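Probable dipeptidase (Pseudomonas aeruginosa, PDB 3B40) probably acts as a metal-dependent dipeptidase of the membrane dipeptidase (M19) family, hydrolysing dipeptides. Local coordinates at residues V199-L202 with N203-V207; G189-P193 with L194-A198. The protein carries 11 engineered substitutions. All coordinates share one frame; numbering follows the deposited sequence.

Contact 1 of 2, residues V199-L202 with N203-V207; sequences VERL and NDLGV
Glu200 and Asp204, one turn apart, bring their carboxylates close: OE1 of Glu200 lies 3.4 Å from OD1 of Asp204, and the two planes stand 79° apart. Two acceptors of like charge meet here, and Arg227 probably offsets their repulsion by making a salt bridge to each of them. A bend in the Glu200 chain at chi2 (63°) turns its carboxylate along the helix toward Asp204. One water bridges Glu200 and Asn203, donating to OE2 of Glu200 at a short 2.5 Å and to OD1 of Asn203 at 2.8 Å. The Asn203 amide is held at both ends, OD1 also accepting from the backbone N of Arg227 and ND2 bonding to Ser226 OG.

Backbone bonds close the last turns of helix 193-205: Asn203 N to Val199 O, Asp204 N to Glu200 O and Leu205 N to Arg201 O. The helix then stops in a Schellman motif. Gly206 takes positive phi, its N bonds to Asn203 O at 3.1 Å, and Val207 N reaches back to Leu202 O at 3.0 Å in a nearly straight bond (N-H...O 176°).

Leu202 and Val207 also make the hydrophobic C3-C'' interaction that characterises this motif. Leu202 CD2 touches Val207 CG1 at 3.8 Å and lies equally near its CB, while Phe161 of strand 160-162 packs against both residues. On another flank Arg201 CG meets Leu205 CD1 at 4.0 Å; the arginine chain, bent at chi2 and chi3, carries its guanidinium to a salt bridge with Asp151, on helix 148-155.

Contact 2 of 2, residues G189-P193 with L194-A198; sequences GGLSP and LGKQA
Ser192 caps the first turn of helix 193-205: its OG accepts a hydrogen bond from Gly195 N at 3.2 Å, with an N-H...O angle of 160°. A chi1 of 67° sets OG between the serine's own N and carbonyl carbon, folded back to face the Gly195 amide. The hydroxyl has a second partner in the carbonyl oxygen of Asp170, so the N-cap is also pinned to an earlier part of the same long loop.

Regular helical bonding starts at the same residue. Lys196 N donates to Ser192 O at 3.0 Å, nearly along the C=O axis, and Gln197 N donates to Pro193 O at the same length. Pro193 fits the first helical position, where a backbone N-H would have no helical acceptor, so the missing hydrogen costs nothing. Over that prolyl oxygen runs the Gln197 side chain, with CG 3.3 Å away.

The Lys196 side chain runs back over the cap. Its CG passes 3.4 Å from Ser192 O and 3.9 Å from Leu191 CB, an apolar touch across the turn. The far end bends at chi4 (95°), bringing NZ to Leu191 O at 3.5 Å, a weak hydrogen bond; a second weak one goes to Gln221 OE1. Leu191 also meets the Gly195 backbone, its CD1 lying 4.1 Å from Gly195 O.

Gln221, on helix 216-225, also grips the incoming loop at Gly189 O and Leu191 N. Leu191 rests on Ala218 of that helix and on Met214, Lys196 on its Leu225, and Ala198 faces Phe163, which follows strand 160-162.

How the contacts relate
Followed from the N terminus, the chain leaves strand 160-162, runs through a long loop and enters contact 2, which closes the turn where loop becomes helix 193-205. Contact 1 comes later in series and closes the other end, just before strand 208-210. Neither nests in the other nor crosses it; their centres are about 13 Å apart, and they meet where Val199 CG2 packs on Leu191 CD1 at 4.0 Å. Strands 160-162 and 208-210 pair in parallel, so the helix is the connecting arm of a beta-alpha-beta crossover, consistent with the TIM-barrel clan. Contacts 2 and 1 thus mark the start and end of that helix, which packs against helices 148-155 and 216-225.

Contact 1 of 2, residues V199-L202 with N203-V207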
loop_
_atom_site.group_PDB
_atom_site.type_symbol
_atom_site.label_atom_id
_atom_site.label_comp_id
_atom_site.label_asym_id
_atom_site.label_seq_id
_atom_site.Cartn_x
_atom_site.Cartn_y
_atom_site.Cartn_z
ATOM N N VAL A 199 9.330 -6.371 15.992
ATOM C CA VAL A 199 8.925 -7.597 15.316
ATOM C C VAL A 199 8.401 -8.672 16.306
ATOM O O VAL A 199 7.358 -9.303 16.078
ATOM C CB VAL A 199 10.083 -8.209 14.503
ATOM C CG1 VAL A 199 9.690 -9.613 13.996
ATOM C CG2 VAL A 199 10.502 -7.268 13.328
ATOM N N GLU A 200 9.162 -8.890 17.373
ATOM C CA GLU A 200 8.719 -9.751 18.474
ATOM C C GLU A 200 7.381 -9.257 19.073
ATOM O O GLU A 200 6.450 -10.053 19.304
ATOM C CB GLU A 200 9.819 -9.863 19.554
ATOM C CG GLU A 200 9.463 -10.821 20.747
ATOM C CD GLU A 200 9.274 -12.287 20.360
ATOM O OE1 GLU A 200 8.600 -13.024 21.119
ATOM O OE2 GLU A 200 9.814 -12.735 19.329
ATOM N N ARG A 201 7.272 -7.952 19.332
ATOM C CA ARG A 201 6.044 -7.399 19.923
ATOM C C ARG A 201 4.834 -7.599 19.029
ATOM O O ARG A 201 3.773 -7.961 19.517
ATOM C CB ARG A 201 6.203 -5.918 20.314
ATOM C CG ARG A 201 4.987 -5.283 21.030
ATOM C CD ARG A 201 4.623 -5.962 22.349
ATOM N NE ARG A 201 5.760 -6.038 23.250
ATOM C CZ ARG A 201 6.185 -5.040 24.017
ATOM N NH1 ARG A 201 5.554 -3.854 24.002
ATOM N NH2 ARG A 201 7.262 -5.236 24.790
ATOM N N LEU A 202 5.011 -7.405 17.721
ATOM C CA LEU A 202 3.918 -7.604 16.744
ATOM C C LEU A 202 3.495 -9.072 16.661
ATOM O O LEU A 202 2.287 -9.398 16.561
ATOM C CB LEU A 202 4.364 -7.097 15.353
ATOM C CG LEU A 202 4.453 -5.555 15.331
ATOM C CD1 LEU A 202 5.156 -5.027 14.102
ATOM C CD2 LEU A 202 3.087 -4.867 15.499
ATOM N N ASN A 203 4.490 -9.962 16.669
ATOM C CA ASN A 203 4.187 -11.398 16.696
ATOM C C ASN A 203 3.320 -11.722 17.923
ATOM O O ASN A 203 2.296 -12.431 17.788
ATOM C CB ASN A 203 5.468 -12.247 16.758
ATOM C CG ASN A 203 6.170 -12.426 15.412
ATOM O OD1 ASN A 203 7.271 -12.970 15.390
ATOM N ND2 ASN A 203 5.569 -11.965 14.299
ATOM N N ASP A 204 3.732 -11.221 19.104
ATOM C CA ASP A 204 3.039 -11.458 20.378
ATOM C C ASP A 204 1.617 -10.913 20.354
ATOM O O ASP A 204 0.700 -11.537 20.869
ATOM C CB ASP A 204 3.768 -10.789 21.574
ATOM C CG ASP A 204 5.082 -11.466 21.922
ATOM O OD1 ASP A 204 5.283 -12.610 21.469
ATOM O OD2 ASP A 204 5.952 -10.837 22.601
ATOM N N LEU A 205 1.460 -9.710 19.811
ATOM C CA LEU A 205 0.166 -9.078 19.675
ATOM C C LEU A 205 -0.766 -9.711 18.628
ATOM O O LEU A 205 -1.950 -9.412 18.612
ATOM C CB LEU A 205 0.360 -7.588 19.371
ATOM C CG LEU A 205 0.813 -6.731 20.544
ATOM C CD1 LEU A 205 1.142 -5.337 20.072
ATOM C CD2 LEU A 205 -0.250 -6.700 21.670
ATOM N N GLY A 206 -0.242 -10.576 17.761
ATOM C CA GLY A 206 -1.065 -11.125 16.668
ATOM C C GLY A 206 -1.427 -10.078 15.615
ATOM O O GLY A 206 -2.550 -10.067 15.084
ATOM N N VAL A 207 -0.464 -9.225 15.281
ATOM C CA VAL A 207 -0.635 -8.158 14.283
ATOM C C VAL A 207 0.189 -8.537 13.075
ATOM O O VAL A 207 1.347 -8.951 13.232
ATOM C CB VAL A 207 -0.179 -6.778 14.837
ATOM C CG1 VAL A 207 -0.099 -5.708 13.708
ATOM C CG2 VAL A 207 -1.117 -6.336 15.897
HETATM O O HOH W 1 8.584 -14.085 17.603
#

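Contact 2 of 2, residues G189-P193 with L194-A198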
loop_
_atom_site.group_PDB
_atom_site.type_symbol
_atom_site.label_atom_id
_atom_site.label_comp_id
_atom_site.label_asym_id
_atom_site.label_seq_id
_atom_site.Cartn_x
_atom_site.Cartn_y
_atom_site.Cartn_z
ATOM N N GLY A 189 21.173 -0.103 8.531
ATOM C CA GLY A 189 21.474 -1.485 8.124
ATOM C C GLY A 189 20.275 -2.447 8.139
ATOM O O GLY A 189 20.439 -3.675 8.216
ATOM N N GLY A 190 19.067 -1.901 8.026
ATOM C CA GLY A 190 17.834 -2.721 8.041
ATOM C C GLY A 190 16.941 -2.203 9.151
ATOM O O GLY A 190 16.425 -1.082 9.042
ATOM N N LEU A 191 16.813 -2.990 10.228
ATOM C CA LEU A 191 16.148 -2.564 11.476
ATOM C C LEU A 191 17.099 -2.067 12.595
ATOM O O LEU A 191 18.217 -2.572 12.743
ATOM C CB LEU A 191 15.308 -3.698 12.032
ATOM C CG LEU A 191 14.314 -4.371 11.073
ATOM C CD1 LEU A 191 13.776 -5.579 11.751
ATOM C CD2 LEU A 191 13.167 -3.440 10.724
ATOM N N SER A 192 16.629 -1.095 13.392
ATOM C CA SER A 192 17.329 -0.692 14.612
ATOM C C SER A 192 17.053 -1.758 15.668
ATOM O O SER A 192 16.210 -2.650 15.446
ATOM C CB SER A 192 16.849 0.689 15.084
ATOM O OG SER A 192 15.484 0.667 15.519
ATOM N N PRO A 193 17.753 -1.693 16.818
ATOM C CA PRO A 193 17.379 -2.599 17.911
ATOM C C PRO A 193 15.888 -2.517 18.325
ATOM O O PRO A 193 15.265 -3.543 18.582
ATOM C CB PRO A 193 18.338 -2.179 19.036
ATOM C CG PRO A 193 19.572 -1.716 18.254
ATOM C CD PRO A 193 18.951 -0.890 17.169
ATOM N N LEU A 194 15.315 -1.314 18.362
ATOM C CA LEU A 194 13.893 -1.189 18.685
ATOM C C LEU A 194 12.988 -1.766 17.561
ATOM O O LEU A 194 11.965 -2.402 17.860
ATOM C CB LEU A 194 13.542 0.257 19.076
ATOM C CG LEU A 194 13.456 0.643 20.572
ATOM C CD1 LEU A 194 14.636 0.178 21.421
ATOM C CD2 LEU A 194 13.279 2.151 20.746
ATOM N N GLY A 195 13.377 -1.616 16.288
ATOM C CA GLY A 195 12.618 -2.234 15.193
ATOM C C GLY A 195 12.608 -3.759 15.305
ATOM O O GLY A 195 11.600 -4.419 15.032
ATOM N N LYS A 196 13.740 -4.324 15.708
ATOM C CA LYS A 196 13.852 -5.761 15.953
ATOM C C LYS A 196 12.967 -6.207 17.130
ATOM O O LYS A 196 12.333 -7.243 17.064
ATOM C CB LYS A 196 15.319 -6.135 16.225
ATOM C CG LYS A 196 16.196 -5.988 15.007
ATOM C CD LYS A 196 17.575 -6.541 15.307
ATOM C CE LYS A 196 18.278 -6.923 14.036
ATOM N NZ LYS A 196 19.101 -5.800 13.657
ATOM N N GLN A 197 12.932 -5.412 18.190
ATOM C CA GLN A 197 12.032 -5.648 19.295
ATOM C C GLN A 197 10.568 -5.470 18.853
ATOM O O GLN A 197 9.689 -6.171 19.350
ATOM C CB GLN A 197 12.380 -4.699 20.455
ATOM C CG GLN A 197 13.739 -5.039 21.091
ATOM C CD GLN A 197 14.201 -4.044 22.137
ATOM O OE1 GLN A 197 13.400 -3.352 22.751
ATOM N NE2 GLN A 197 15.504 -4.023 22.392
ATOM N N ALA A 198 10.314 -4.544 17.922
ATOM C CA ALA A 198 8.954 -4.367 17.360
ATOM C C ALA A 198 8.447 -5.643 16.657
ATOM O O ALA A 198 7.273 -5.967 16.736
ATOM C CB ALA A 198 8.909 -3.169 16.416
#